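Local coordinates for Alr4995 protein (Nostoc sp., PDB 6LRF), which is a bifunctional arginine dihydrolase and ornithine cyclodeaminase, probably taking arginine to ornithine with one domain and ornithine to proline with another, at residues 131-145 with 155-169. Residues are numbered along the deposited sequence; the frame is centred on the assembly and turned at random.
Sequences WLWAGYGFRSELDSH and EVLSLRLIDERFYHL
Leu157 CD1 sits over one face of each of two indoles, 3.8 Å from the centroid of the Trp131 five-membered ring and 3.9 Å from that of the Trp133 six-membered ring. Both are CH-pi contacts. On the other face of the sheet, Ala134 CB meets Val156 CG1. There His145 ND1 and Ser158 OG share a 2.8 Å hydrogen bond at the edge of the imidazole, near its plane. His145 NE2 donates to Gly135 O from above the carbonyl plane, so both ring nitrogens have partners, which probably limits rotation of the ring. Ala134 CB lies over one face of this imidazole.

Tyr136 has CG between its backbone N and carbonyl carbon (chi1 71°), which lays the ring across Arg160. Arg160 CG is 4.2 Å from the ring centroid, with Leu142 CD1 over the opposite face. Tyr136 OH makes a hydrogen bond to Gly311 O. With an alanine here, a gap would probably open between Leu142 and the Arg160 stem, and Gly311 O would lose this donor.

Tyr167 CE2 lies over one face of the Arg139 guanidinium, 3.6 Å from Arg139 NH2. Glu118 OE1 pairs with Arg139 NH1 in a salt bridge and with His168 NE2 in a hydrogen bond, and so probably helps to position both.

Six backbone hydrogen bonds join the parallel strands. Helix 145-152 connects them as a beta-alpha-beta unit, packing on Leu132 and Val156. The unit belongs to the GME-family region, probably the arginine dihydrolase part. Helix 190-199 covers the Leu157 and Leu159 face. Strands 123-125 and 280-292 flank the pair in the sheet.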
loop_
_atom_site.group_PDB
_atom_site.type_symbol
_atom_site.label_atom_id
_atom_site.label_comp_id
_atom_site.label_asym_id
_atom_site.label_seq_id
_atom_site.Cartn_x
_atom_site.Cartn_y
_atom_site.Cartn_z
ATOM N N TRP B 131 34.584 29.884 -28.278
ATOM C CA TRP B 131 33.156 29.789 -28.567
ATOM C C TRP B 131 32.364 30.583 -27.543
ATOM O O TRP B 131 32.926 31.088 -26.557
ATOM C CB TRP B 131 32.686 28.326 -28.568
ATOM C CG TRP B 131 33.116 27.574 -27.339
ATOM C CD1 TRP B 131 32.649 27.737 -26.056
ATOM C CD2 TRP B 131 34.112 26.549 -27.275
ATOM N NE1 TRP B 131 33.307 26.875 -25.201
ATOM C CE2 TRP B 131 34.204 26.134 -25.927
ATOM C CE3 TRP B 131 34.936 25.938 -28.229
ATOM C CZ2 TRP B 131 35.082 25.136 -25.514
ATOM C CZ3 TRP B 131 35.809 24.956 -27.817
ATOM C CH2 TRP B 131 35.874 24.561 -26.471
ATOM N N LEU B 132 31.062 30.687 -27.787
ATOM C CA LEU B 132 30.128 31.331 -26.870
ATOM C C LEU B 132 29.160 30.303 -26.264
ATOM O O LEU B 132 28.500 29.553 -26.993
ATOM C CB LEU B 132 29.325 32.417 -27.596
ATOM C CG LEU B 132 28.223 33.063 -26.763
ATOM C CD1 LEU B 132 28.842 33.896 -25.666
ATOM C CD2 LEU B 132 27.291 33.903 -27.635
ATOM N N TRP B 133 29.080 30.284 -24.940
ATOM C CA TRP B 133 28.080 29.505 -24.229
ATOM C C TRP B 133 26.807 30.328 -24.086
ATOM O O TRP B 133 26.851 31.387 -23.483
ATOM C CB TRP B 133 28.576 29.121 -22.835
ATOM C CG TRP B 133 29.869 28.303 -22.753
ATOM C CD1 TRP B 133 31.121 28.765 -22.437
ATOM C CD2 TRP B 133 29.995 26.883 -22.898
ATOM N NE1 TRP B 133 32.023 27.723 -22.410
ATOM C CE2 TRP B 133 31.356 26.556 -22.684
ATOM C CE3 TRP B 133 29.089 25.853 -23.203
ATOM C CZ2 TRP B 133 31.834 25.247 -22.769
ATOM C CZ3 TRP B 133 29.566 24.553 -23.279
ATOM C CH2 TRP B 133 30.927 24.262 -23.067
ATOM N N ALA B 134 25.676 29.852 -24.602
ATOM C CA ALA B 134 24.417 30.588 -24.443
ATOM C C ALA B 134 23.376 29.785 -23.688
ATOM O O ALA B 134 23.084 28.648 -24.055
ATOM C CB ALA B 134 23.850 30.985 -25.795
ATOM N N GLY B 135 22.761 30.403 -22.687
ATOM C CA GLY B 135 21.711 29.751 -21.913
ATOM C C GLY B 135 20.316 29.939 -22.486
ATOM O O GLY B 135 20.066 30.870 -23.258
ATOM N N TYR B 136 19.413 29.021 -22.160
ATOM C CA TYR B 136 17.995 29.216 -22.441
ATOM C C TYR B 136 17.249 28.424 -21.394
ATOM O O TYR B 136 17.853 27.618 -20.694
ATOM C CB TYR B 136 17.605 28.786 -23.869
ATOM C CG TYR B 136 17.618 27.292 -24.136
ATOM C CD1 TYR B 136 18.811 26.612 -24.317
ATOM C CD2 TYR B 136 16.430 26.567 -24.204
ATOM C CE1 TYR B 136 18.829 25.243 -24.558
ATOM C CE2 TYR B 136 16.432 25.196 -24.448
ATOM C CZ TYR B 136 17.634 24.535 -24.625
ATOM O OH TYR B 136 17.652 23.167 -24.869
ATOM N N GLY B 137 15.955 28.674 -21.262
ATOM C CA GLY B 137 15.141 27.938 -20.318
ATOM C C GLY B 137 14.199 28.821 -19.520
ATOM O O GLY B 137 13.128 28.371 -19.136
ATOM N N PHE B 138 14.590 30.067 -19.264
ATOM C CA PHE B 138 13.784 30.977 -18.449
ATOM C C PHE B 138 13.694 32.384 -19.021
ATOM O O PHE B 138 12.617 32.970 -19.100
ATOM C CB PHE B 138 14.349 31.056 -17.024
ATOM C CG PHE B 138 14.230 29.772 -16.260
ATOM C CD1 PHE B 138 12.999 29.359 -15.765
ATOM C CD2 PHE B 138 15.343 28.969 -16.036
ATOM C CE1 PHE B 138 12.884 28.174 -15.061
ATOM C CE2 PHE B 138 15.222 27.781 -15.340
ATOM C CZ PHE B 138 13.987 27.391 -14.849
ATOM N N ARG B 139 14.834 32.938 -19.406
ATOM C CA ARG B 139 14.871 34.326 -19.844
ATOM C C ARG B 139 15.123 34.423 -21.346
ATOM O O ARG B 139 14.246 34.848 -22.101
ATOM C CB ARG B 139 15.929 35.097 -19.052
ATOM C CG ARG B 139 15.532 35.328 -17.582
ATOM C CD ARG B 139 14.225 36.136 -17.454
ATOM N NE ARG B 139 13.926 36.446 -16.056
ATOM C CZ ARG B 139 14.471 37.450 -15.364
ATOM N NH1 ARG B 139 15.352 38.269 -15.933
ATOM N NH2 ARG B 139 14.136 37.634 -14.094
ATOM N N SER B 140 16.304 34.008 -21.786
ATOM C CA SER B 140 16.607 34.024 -23.208
ATOM C C SER B 140 15.991 32.841 -23.944
ATOM O O SER B 140 16.053 31.716 -23.477
ATOM C CB SER B 140 18.119 34.032 -23.424
ATOM O OG SER B 140 18.707 35.087 -22.680
ATOM N N GLU B 141 15.436 33.120 -25.113
ATOM C CA GLU B 141 14.861 32.118 -25.999
ATOM C C GLU B 141 15.913 31.387 -26.806
ATOM O O GLU B 141 16.915 31.972 -27.243
ATOM C CB GLU B 141 13.875 32.773 -26.962
ATOM C CG GLU B 141 12.582 33.204 -26.321
ATOM C CD GLU B 141 11.573 32.067 -26.190
ATOM O OE1 GLU B 141 11.723 31.035 -26.887
ATOM O OE2 GLU B 141 10.625 32.219 -25.389
ATOM N N LEU B 142 15.659 30.107 -27.018
ATOM C CA LEU B 142 16.519 29.248 -27.814
ATOM C C LEU B 142 16.746 29.837 -29.201
ATOM O O LEU B 142 17.863 29.794 -29.746
ATOM C CB LEU B 142 15.894 27.849 -27.911
ATOM C CG LEU B 142 16.638 26.837 -28.779
ATOM C CD1 LEU B 142 18.072 26.671 -28.282
ATOM C CD2 LEU B 142 15.877 25.493 -28.761
ATOM N N ASP B 143 15.696 30.429 -29.759
ATOM C CA ASP B 143 15.782 31.021 -31.090
ATOM C C ASP B 143 16.679 32.285 -31.196
ATOM O O ASP B 143 16.974 32.738 -32.298
ATOM C CB ASP B 143 14.380 31.353 -31.582
ATOM C CG ASP B 143 13.639 30.132 -32.101
ATOM O OD1 ASP B 143 14.282 29.070 -32.269
ATOM O OD2 ASP B 143 12.415 30.241 -32.355
ATOM N N SER B 144 17.099 32.860 -30.077
ATOM C CA SER B 144 18.024 33.992 -30.153
ATOM C C SER B 144 19.449 33.541 -30.491
ATOM O O SER B 144 20.269 34.336 -30.958
ATOM C CB SER B 144 18.028 34.793 -28.844
ATOM O OG SER B 144 18.610 34.051 -27.773
ATOM N N HIS B 145 19.747 32.265 -30.276
ATOM C CA HIS B 145 21.121 31.815 -30.361
ATOM C C HIS B 145 21.702 31.903 -31.780
ATOM O O HIS B 145 22.871 32.283 -31.927
ATOM C CB HIS B 145 21.248 30.393 -29.790
ATOM C CG HIS B 145 20.957 30.322 -28.320
ATOM N ND1 HIS B 145 21.143 29.181 -27.568
ATOM C CD2 HIS B 145 20.510 31.268 -27.459
ATOM C CE1 HIS B 145 20.805 29.424 -26.313
ATOM N NE2 HIS B 145 20.427 30.685 -26.219
ATOM N N GLU B 155 31.068 30.497 -32.836
ATOM C CA GLU B 155 30.385 29.238 -32.526
ATOM C C GLU B 155 29.598 29.354 -31.223
ATOM O O GLU B 155 30.167 29.675 -30.184
ATOM C CB GLU B 155 31.380 28.077 -32.410
ATOM C CG GLU B 155 30.726 26.742 -32.039
ATOM C CD GLU B 155 31.735 25.616 -31.836
ATOM O OE1 GLU B 155 32.672 25.785 -31.030
ATOM O OE2 GLU B 155 31.590 24.562 -32.483
ATOM N N VAL B 156 28.293 29.087 -31.283
ATOM C CA VAL B 156 27.428 29.214 -30.105
ATOM C C VAL B 156 26.992 27.843 -29.602
ATOM O O VAL B 156 26.429 27.057 -30.348
ATOM C CB VAL B 156 26.180 30.071 -30.409
ATOM C CG1 VAL B 156 25.192 30.049 -29.234
ATOM C CG2 VAL B 156 26.598 31.503 -30.718
ATOM N N LEU B 157 27.272 27.571 -28.333
ATOM C CA LEU B 157 26.893 26.319 -27.688
ATOM C C LEU B 157 25.715 26.521 -26.749
ATOM O O LEU B 157 25.834 27.258 -25.773
ATOM C CB LEU B 157 28.081 25.756 -26.907
ATOM C CG LEU B 157 29.353 25.490 -27.704
ATOM C CD1 LEU B 157 30.393 24.847 -26.807
ATOM C CD2 LEU B 157 29.043 24.604 -28.899
ATOM N N SER B 158 24.584 25.871 -27.026
ATOM C CA SER B 158 23.369 26.115 -26.241
ATOM C C SER B 158 23.293 25.230 -25.006
ATOM O O SER B 158 23.479 24.013 -25.101
ATOM C CB SER B 158 22.123 25.895 -27.106
ATOM O OG SER B 158 22.172 26.704 -28.274
ATOM N N LEU B 159 23.004 25.837 -23.856
ATOM C CA LEU B 159 22.835 25.103 -22.595
ATOM C C LEU B 159 21.448 25.355 -22.032
ATOM O O LEU B 159 20.995 26.513 -21.992
ATOM C CB LEU B 159 23.882 25.520 -21.551
ATOM C CG LEU B 159 25.357 25.360 -21.908
ATOM C CD1 LEU B 159 26.226 25.930 -20.779
ATOM C CD2 LEU B 159 25.725 23.902 -22.162
ATOM N N ARG B 160 20.771 24.292 -21.585
ATOM C CA ARG B 160 19.443 24.472 -21.007
ATOM C C ARG B 160 19.482 24.565 -19.487
ATOM O O ARG B 160 20.037 23.696 -18.807
ATOM C CB ARG B 160 18.494 23.347 -21.413
ATOM C CG ARG B 160 17.093 23.601 -20.888
ATOM C CD ARG B 160 16.209 22.384 -20.982
ATOM N NE ARG B 160 14.873 22.727 -20.526
ATOM C CZ ARG B 160 13.883 21.853 -20.413
ATOM N NH1 ARG B 160 14.092 20.581 -20.721
ATOM N NH2 ARG B 160 12.692 22.257 -19.997
ATOM N N LEU B 161 18.872 25.630 -18.972
ATOM C CA LEU B 161 18.730 25.860 -17.547
ATOM C C LEU B 161 17.433 25.240 -17.066
ATOM O O LEU B 161 16.395 25.481 -17.677
ATOM C CB LEU B 161 18.728 27.365 -17.242
ATOM C CG LEU B 161 19.972 28.166 -17.628
ATOM C CD1 LEU B 161 19.658 29.663 -17.664
ATOM C CD2 LEU B 161 21.109 27.868 -16.657
ATOM N N ILE B 162 17.482 24.492 -15.958
ATOM C CA ILE B 162 16.311 23.743 -15.468
ATOM C C ILE B 162 15.939 24.035 -14.021
ATOM O O ILE B 162 14.932 23.540 -13.534
ATOM C CB ILE B 162 16.535 22.228 -15.577
ATOM C CG1 ILE B 162 17.781 21.837 -14.777
ATOM C CG2 ILE B 162 16.685 21.815 -17.029
ATOM C CD1 ILE B 162 18.035 20.362 -14.727
ATOM N N ASP B 163 16.760 24.826 -13.338
ATOM C CA ASP B 163 16.516 25.202 -11.947
ATOM C C ASP B 163 16.200 26.701 -11.862
ATOM O O ASP B 163 17.062 27.545 -12.128
ATOM C CB ASP B 163 17.737 24.855 -11.084
ATOM C CG ASP B 163 17.464 24.988 -9.582
ATOM O OD1 ASP B 163 16.714 25.902 -9.170
ATOM O OD2 ASP B 163 18.016 24.176 -8.803
ATOM N N GLU B 164 14.973 27.025 -11.469
ATOM C CA GLU B 164 14.500 28.400 -11.491
ATOM C C GLU B 164 15.314 29.351 -10.597
ATOM O O GLU B 164 15.303 30.563 -10.808
ATOM C CB GLU B 164 13.028 28.436 -11.093
ATOM C CG GLU B 164 12.357 29.762 -11.364
ATOM C CD GLU B 164 11.029 29.903 -10.639
ATOM O OE1 GLU B 164 10.707 29.027 -9.795
ATOM O OE2 GLU B 164 10.310 30.892 -10.915
ATOM N N ARG B 165 16.028 28.809 -9.615
ATOM C CA ARG B 165 16.901 29.636 -8.784
ATOM C C ARG B 165 18.061 30.189 -9.611
ATOM O O ARG B 165 18.500 31.322 -9.414
ATOM C CB ARG B 165 17.439 28.838 -7.595
ATOM C CG ARG B 165 16.375 28.474 -6.551
ATOM C CD ARG B 165 16.934 27.524 -5.505
ATOM N NE ARG B 165 17.326 26.252 -6.099
ATOM C CZ ARG B 165 18.216 25.417 -5.573
ATOM N NH1 ARG B 165 18.819 25.712 -4.427
ATOM N NH2 ARG B 165 18.504 24.281 -6.199
ATOM N N PHE B 166 18.549 29.374 -10.540
ATOM C CA PHE B 166 19.657 29.763 -11.395
ATOM C C PHE B 166 19.102 30.033 -12.781
ATOM O O PHE B 166 19.314 29.263 -13.733
ATOM C CB PHE B 166 20.732 28.681 -11.372
ATOM C CG PHE B 166 21.115 28.273 -9.972
ATOM C CD1 PHE B 166 21.920 29.098 -9.195
ATOM C CD2 PHE B 166 20.632 27.091 -9.414
ATOM C CE1 PHE B 166 22.258 28.739 -7.889
ATOM C CE2 PHE B 166 20.968 26.722 -8.117
ATOM C CZ PHE B 166 21.782 27.546 -7.351
ATOM N N TYR B 167 18.370 31.150 -12.842
ATOM C CA TYR B 167 17.550 31.559 -13.974
ATOM C C TYR B 167 18.360 32.254 -15.080
ATOM O O TYR B 167 17.899 32.354 -16.221
ATOM C CB TYR B 167 16.416 32.480 -13.480
ATOM C CG TYR B 167 16.897 33.793 -12.869
ATOM C CD1 TYR B 167 17.403 33.843 -11.574
ATOM C CD2 TYR B 167 16.857 34.976 -13.601
ATOM C CE1 TYR B 167 17.849 35.040 -11.023
ATOM C CE2 TYR B 167 17.302 36.181 -13.058
ATOM C CZ TYR B 167 17.796 36.209 -11.769
ATOM O OH TYR B 167 18.243 37.407 -11.223
ATOM N N HIS B 168 19.551 32.745 -14.731
ATOM C CA HIS B 168 20.516 33.232 -15.721
ATOM C C HIS B 168 21.723 32.308 -15.748
ATOM O O HIS B 168 22.099 31.734 -14.729
ATOM C CB HIS B 168 20.982 34.664 -15.410
ATOM C CG HIS B 168 20.038 35.731 -15.865
ATOM N ND1 HIS B 168 20.000 36.985 -15.286
ATOM C CD2 HIS B 168 19.117 35.748 -16.859
ATOM C CE1 HIS B 168 19.082 37.720 -15.890
ATOM N NE2 HIS B 168 18.532 36.996 -16.850
ATOM N N LEU B 169 22.335 32.187 -16.913
ATOM C CA LEU B 169 23.509 31.347 -17.080
ATOM C C LEU B 169 24.647 31.735 -16.145
ATOM O O LEU B 169 25.348 30.861 -15.629
ATOM C CB LEU B 169 23.991 31.417 -18.521
ATOM C CG LEU B 169 25.149 30.473 -18.840
ATOM C CD1 LEU B 169 24.748 28.993 -18.538
ATOM C CD2 LEU B 169 25.612 30.651 -20.283
HETATM O O HOH W 1 17.519 31.914 -19.159
#